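Local coordinates for protein V-type ATP synthase alpha chain (Nanoarchaeum equitans Kin4-M, PDB 5BN3) that is the A subunit of an archaeal V-type ATP synthase, a P-loop NTPase-fold protein that binds adenosine-5'-diphosphate and magnesium ions, at residues A[394-406]-A[415-427]. Residues are numbered along the deposited sequence; the frame is centred on the assembly and turned at random.
Sequences TLRLVGALWALDS and PAINYLISYTKQW
Leu401 and Tyr423 pair as an antiparallel hydrogen-bonded couple: Leu401 N donates to Tyr423 O (2.9 Å), and Tyr423 N returns the bond to Leu401 O, in the carbonyl plane on a lone pair. One step along, Lys425 N meets Gly399 O at 2.8 Å, nearly in line with the carbonyl. At the other end Asn418 N binds Ala403 O, and Asp405 N binds Ala416 O at 2.7 Å.

Between the paired strands and this second bridge, where residues 418-422 turn away, a side chain takes over. Ser422, whose short side chain keeps OG close to the backbone, accepts from Ala403 N through OG at 2.9 Å and donates to Asn418 O, which also receives Ser422 N. Asn418 suits the turn because its amide has two ends. OD1 accepts from Leu420 N in an Asx turn, which the bond from Ile421 N extends to an Asx motif, while ND2 reaches across to Asp405 OD1 (3.3 Å), approaching from above a carboxylate plane set 86° to the amide. That carboxylate also forms a salt bridge with Lys407.

The Tyr423 ring folds back over the opposing strand, its CG held between backbone N and carbonyl carbon (chi1 63°). Leu401 CB therefore sits over one ring face in a CH-pi contact, 3.7 Å from the centroid, and CD2 continues to Ile421 CG2. Gly399, with no side chain, lets Gln426 NE2 approach its CA, while Gln426 OE1 accepts from Ala214 N. Ile417 CD1 packs against Trp402 CB and Leu404 CD2.

Backbone hydrogen bonds join Ala400 and Trp402 to Ala220, and Leu404 to Pro222, just before the P-loop at the ADP pocket. A short antiparallel strand pair, 400-401 with 423-424, continued by a single bridge past an Asx turn, thus lies beside strand 218-222 of the nucleotide-binding domain's mixed sheet.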
loop_
_atom_site.group_PDB
_atom_site.type_symbol
_atom_site.label_atom_id
_atom_site.label_comp_id
_atom_site.label_asym_id
_atom_site.label_seq_id
_atom_site.Cartn_x
_atom_site.Cartn_y
_atom_site.Cartn_z
ATOM N N THR A 394 -18.378 11.118 -4.762
ATOM C CA THR A 394 -19.284 11.619 -5.790
ATOM C C THR A 394 -20.365 10.597 -6.151
ATOM O O THR A 394 -21.519 10.957 -6.377
ATOM C CB THR A 394 -18.503 12.035 -7.058
ATOM O OG1 THR A 394 -17.536 13.040 -6.719
ATOM C CG2 THR A 394 -19.440 12.587 -8.112
ATOM N N LEU A 395 -19.996 9.319 -6.178
ATOM C CA LEU A 395 -20.943 8.260 -6.531
ATOM C C LEU A 395 -22.080 8.112 -5.522
ATOM O O LEU A 395 -23.138 7.572 -5.844
ATOM C CB LEU A 395 -20.216 6.923 -6.713
ATOM C CG LEU A 395 -19.284 6.853 -7.922
ATOM C CD1 LEU A 395 -18.805 5.428 -8.166
ATOM C CD2 LEU A 395 -19.980 7.406 -9.148
ATOM N N ARG A 396 -21.870 8.594 -4.301
ATOM C CA ARG A 396 -22.926 8.534 -3.294
ATOM C C ARG A 396 -23.767 9.810 -3.281
ATOM O O ARG A 396 -24.665 9.964 -2.452
ATOM C CB ARG A 396 -22.339 8.234 -1.910
ATOM C CG ARG A 396 -21.590 6.908 -1.852
ATOM C CD ARG A 396 -21.572 6.325 -0.449
ATOM N NE ARG A 396 -21.033 7.262 0.532
ATOM C CZ ARG A 396 -19.735 7.444 0.757
ATOM N NH1 ARG A 396 -18.837 6.756 0.068
ATOM N NH2 ARG A 396 -19.337 8.315 1.673
ATOM N N LEU A 397 -23.490 10.705 -4.226
ATOM C CA LEU A 397 -24.216 11.971 -4.321
ATOM C C LEU A 397 -24.996 12.128 -5.631
ATOM O O LEU A 397 -26.026 12.805 -5.665
ATOM C CB LEU A 397 -23.256 13.153 -4.149
ATOM C CG LEU A 397 -22.558 13.307 -2.795
ATOM C CD1 LEU A 397 -21.492 14.397 -2.853
ATOM C CD2 LEU A 397 -23.567 13.615 -1.703
ATOM N N VAL A 398 -24.515 11.500 -6.702
ATOM C CA VAL A 398 -25.108 11.706 -8.029
ATOM C C VAL A 398 -26.073 10.593 -8.442
ATOM O O VAL A 398 -26.146 9.550 -7.791
ATOM C CB VAL A 398 -24.028 11.893 -9.119
ATOM C CG1 VAL A 398 -23.145 13.082 -8.783
ATOM C CG2 VAL A 398 -23.182 10.630 -9.261
ATOM N N GLY A 399 -26.807 10.823 -9.528
ATOM C CA GLY A 399 -27.839 9.896 -9.965
ATOM C C GLY A 399 -27.397 8.921 -11.043
ATOM O O GLY A 399 -28.134 7.992 -11.381
ATOM N N ALA A 400 -26.200 9.129 -11.588
ATOM C CA ALA A 400 -25.655 8.219 -12.594
ATOM C C ALA A 400 -24.139 8.226 -12.647
ATOM O O ALA A 400 -23.498 9.237 -12.348
ATOM C CB ALA A 400 -26.215 8.540 -13.969
ATOM N N LEU A 401 -23.578 7.088 -13.046
ATOM C CA LEU A 401 -22.151 6.975 -13.317
ATOM C C LEU A 401 -21.929 6.793 -14.812
ATOM O O LEU A 401 -22.348 5.789 -15.390
ATOM C CB LEU A 401 -21.553 5.782 -12.561
ATOM C CG LEU A 401 -20.145 5.321 -12.959
ATOM C CD1 LEU A 401 -19.158 6.455 -12.787
ATOM C CD2 LEU A 401 -19.704 4.106 -12.151
ATOM N N TRP A 402 -21.283 7.769 -15.439
ATOM C CA TRP A 402 -20.878 7.639 -16.835
ATOM C C TRP A 402 -19.376 7.371 -16.874
ATOM O O TRP A 402 -18.573 8.278 -17.095
ATOM C CB TRP A 402 -21.246 8.903 -17.620
ATOM C CG TRP A 402 -22.739 9.109 -17.738
ATOM C CD1 TRP A 402 -23.708 8.157 -17.594
ATOM C CD2 TRP A 402 -23.428 10.344 -18.008
ATOM N NE1 TRP A 402 -24.953 8.719 -17.766
ATOM C CE2 TRP A 402 -24.809 10.052 -18.020
ATOM C CE3 TRP A 402 -23.010 11.655 -18.242
ATOM C CZ2 TRP A 402 -25.776 11.038 -18.258
ATOM C CZ3 TRP A 402 -23.973 12.630 -18.481
ATOM C CH2 TRP A 402 -25.340 12.313 -18.486
ATOM N N ALA A 403 -19.004 6.112 -16.651
ATOM C CA ALA A 403 -17.599 5.738 -16.476
ATOM C C ALA A 403 -16.847 5.598 -17.791
ATOM O O ALA A 403 -17.269 4.862 -18.686
ATOM C CB ALA A 403 -17.494 4.449 -15.684
ATOM N N LEU A 404 -15.713 6.283 -17.895
ATOM C CA LEU A 404 -14.893 6.196 -19.096
ATOM C C LEU A 404 -13.801 5.139 -18.927
ATOM O O LEU A 404 -13.249 4.968 -17.839
ATOM C CB LEU A 404 -14.301 7.561 -19.449
ATOM C CG LEU A 404 -15.361 8.612 -19.785
ATOM C CD1 LEU A 404 -14.728 9.948 -20.127
ATOM C CD2 LEU A 404 -16.227 8.135 -20.939
ATOM N N ASP A 405 -13.500 4.429 -20.009
ATOM C CA ASP A 405 -12.675 3.228 -19.922
ATOM C C ASP A 405 -11.401 3.307 -20.766
ATOM O O ASP A 405 -11.455 3.600 -21.962
ATOM C CB ASP A 405 -13.517 2.016 -20.327
ATOM C CG ASP A 405 -12.822 0.707 -20.055
ATOM O OD1 ASP A 405 -12.810 0.266 -18.885
ATOM O OD2 ASP A 405 -12.298 0.110 -21.014
ATOM N N SER A 406 -10.261 3.040 -20.129
ATOM C CA SER A 406 -8.959 3.065 -20.794
ATOM C C SER A 406 -8.906 2.159 -22.015
ATOM O O SER A 406 -8.368 2.541 -23.053
ATOM C CB SER A 406 -7.860 2.634 -19.822
ATOM O OG SER A 406 -7.719 3.554 -18.761
ATOM N N PRO A 415 -17.764 7.607 -27.602
ATOM C CA PRO A 415 -17.390 7.783 -26.191
ATOM C C PRO A 415 -16.950 6.476 -25.542
ATOM O O PRO A 415 -17.578 5.438 -25.756
ATOM C CB PRO A 415 -18.695 8.256 -25.541
ATOM C CG PRO A 415 -19.482 8.858 -26.665
ATOM C CD PRO A 415 -19.160 8.007 -27.853
ATOM N N ALA A 416 -15.876 6.532 -24.763
ATOM C CA ALA A 416 -15.333 5.337 -24.124
ATOM C C ALA A 416 -16.110 4.930 -22.873
ATOM O O ALA A 416 -15.515 4.610 -21.845
ATOM C CB ALA A 416 -13.867 5.541 -23.792
ATOM N N ILE A 417 -17.437 4.922 -22.972
ATOM C CA ILE A 417 -18.290 4.549 -21.848
ATOM C C ILE A 417 -18.237 3.043 -21.581
ATOM O O ILE A 417 -18.538 2.239 -22.465
ATOM C CB ILE A 417 -19.757 4.956 -22.106
ATOM C CG1 ILE A 417 -19.895 6.482 -22.159
ATOM C CG2 ILE A 417 -20.668 4.388 -21.031
ATOM C CD1 ILE A 417 -19.764 7.162 -20.805
ATOM N N ASN A 418 -17.847 2.668 -20.365
ATOM C CA ASN A 418 -17.903 1.276 -19.924
ATOM C C ASN A 418 -19.356 0.882 -19.667
ATOM O O ASN A 418 -19.928 1.235 -18.635
ATOM C CB ASN A 418 -17.055 1.095 -18.657
ATOM C CG ASN A 418 -16.922 -0.360 -18.228
ATOM O OD1 ASN A 418 -17.881 -1.132 -18.274
ATOM N ND2 ASN A 418 -15.723 -0.736 -17.797
ATOM N N TYR A 419 -19.943 0.140 -20.604
ATOM C CA TYR A 419 -21.364 -0.202 -20.552
ATOM C C TYR A 419 -21.706 -1.316 -19.563
ATOM O O TYR A 419 -22.870 -1.699 -19.433
ATOM C CB TYR A 419 -21.871 -0.563 -21.953
ATOM C CG TYR A 419 -20.941 -1.463 -22.735
ATOM C CD1 TYR A 419 -20.880 -2.824 -22.476
ATOM C CD2 TYR A 419 -20.138 -0.951 -23.742
ATOM C CE1 TYR A 419 -20.039 -3.646 -23.189
ATOM C CE2 TYR A 419 -19.292 -1.766 -24.462
ATOM C CZ TYR A 419 -19.250 -3.114 -24.180
ATOM O OH TYR A 419 -18.411 -3.940 -24.887
ATOM N N LEU A 420 -20.698 -1.833 -18.867
ATOM C CA LEU A 420 -20.923 -2.853 -17.847
ATOM C C LEU A 420 -20.846 -2.255 -16.447
ATOM O O LEU A 420 -21.522 -2.712 -15.525
ATOM C CB LEU A 420 -19.901 -3.984 -17.986
ATOM C CG LEU A 420 -19.949 -4.788 -19.287
ATOM C CD1 LEU A 420 -18.986 -5.963 -19.238
ATOM C CD2 LEU A 420 -21.358 -5.273 -19.551
ATOM N N ILE A 421 -20.024 -1.221 -16.308
ATOM C CA ILE A 421 -19.773 -0.578 -15.022
ATOM C C ILE A 421 -20.651 0.665 -14.822
ATOM O O ILE A 421 -21.103 0.950 -13.708
ATOM C CB ILE A 421 -18.274 -0.218 -14.899
ATOM C CG1 ILE A 421 -17.437 -1.494 -14.752
ATOM C CG2 ILE A 421 -18.027 0.716 -13.735
ATOM C CD1 ILE A 421 -17.829 -2.344 -13.562
ATOM N N SER A 422 -20.907 1.394 -15.904
ATOM C CA SER A 422 -21.767 2.575 -15.840
ATOM C C SER A 422 -23.189 2.207 -15.422
ATOM O O SER A 422 -23.620 1.065 -15.596
ATOM C CB SER A 422 -21.792 3.300 -17.189
ATOM O OG SER A 422 -20.497 3.751 -17.545
ATOM N N TYR A 423 -23.907 3.179 -14.864
ATOM C CA TYR A 423 -25.282 2.974 -14.426
ATOM C C TYR A 423 -26.058 4.281 -14.376
ATOM O O TYR A 423 -25.470 5.361 -14.317
ATOM C CB TYR A 423 -25.325 2.301 -13.043
ATOM C CG TYR A 423 -24.711 3.108 -11.915
ATOM C CD1 TYR A 423 -25.399 4.164 -11.328
ATOM C CD2 TYR A 423 -23.459 2.792 -11.421
ATOM C CE1 TYR A 423 -24.844 4.893 -10.303
ATOM C CE2 TYR A 423 -22.899 3.510 -10.387
ATOM C CZ TYR A 423 -23.597 4.560 -9.836
ATOM O OH TYR A 423 -23.049 5.286 -8.808
ATOM N N THR A 424 -27.382 4.172 -14.398
ATOM C CA THR A 424 -28.250 5.285 -14.038
ATOM C C THR A 424 -29.262 4.796 -13.012
ATOM O O THR A 424 -29.757 3.673 -13.109
ATOM C CB THR A 424 -28.965 5.907 -15.261
ATOM O OG1 THR A 424 -29.826 6.968 -14.827
ATOM C CG2 THR A 424 -29.791 4.860 -16.008
ATOM N N LYS A 425 -29.543 5.626 -12.013
ATOM C CA LYS A 425 -30.534 5.282 -11.003
ATOM C C LYS A 425 -31.862 5.956 -11.322
ATOM O O LYS A 425 -32.789 5.927 -10.515
ATOM C CB LYS A 425 -30.053 5.702 -9.609
ATOM C CG LYS A 425 -28.784 5.010 -9.133
ATOM C CD LYS A 425 -28.381 5.495 -7.745
ATOM C CE LYS A 425 -29.459 5.203 -6.710
ATOM N NZ LYS A 425 -29.643 3.743 -6.469
ATOM N N GLN A 426 -31.949 6.554 -12.505
ATOM C CA GLN A 426 -33.106 7.367 -12.863
ATOM C C GLN A 426 -33.878 6.855 -14.077
ATOM O O GLN A 426 -34.709 7.569 -14.628
ATOM C CB GLN A 426 -32.678 8.830 -13.057
ATOM C CG GLN A 426 -32.134 9.469 -11.779
ATOM C CD GLN A 426 -31.638 10.891 -11.970
ATOM O OE1 GLN A 426 -31.744 11.463 -13.056
ATOM N NE2 GLN A 426 -31.088 11.470 -10.907
ATOM N N TRP A 427 -33.617 5.618 -14.486
ATOM C CA TRP A 427 -34.350 5.035 -15.606
ATOM C C TRP A 427 -35.850 4.930 -15.327
ATOM O O TRP A 427 -36.663 5.071 -16.240
ATOM C CB TRP A 427 -33.796 3.657 -15.975
ATOM C CG TRP A 427 -34.610 2.961 -17.030
ATOM C CD1 TRP A 427 -35.407 1.862 -16.867
ATOM C CD2 TRP A 427 -34.723 3.334 -18.410
ATOM N NE1 TRP A 427 -35.995 1.523 -18.063
ATOM C CE2 TRP A 427 -35.593 2.412 -19.025
ATOM C CE3 TRP A 427 -34.167 4.355 -19.184
ATOM C CZ2 TRP A 427 -35.920 2.484 -20.380
ATOM C CZ3 TRP A 427 -34.490 4.425 -20.525
ATOM C CH2 TRP A 427 -35.359 3.497 -21.110
#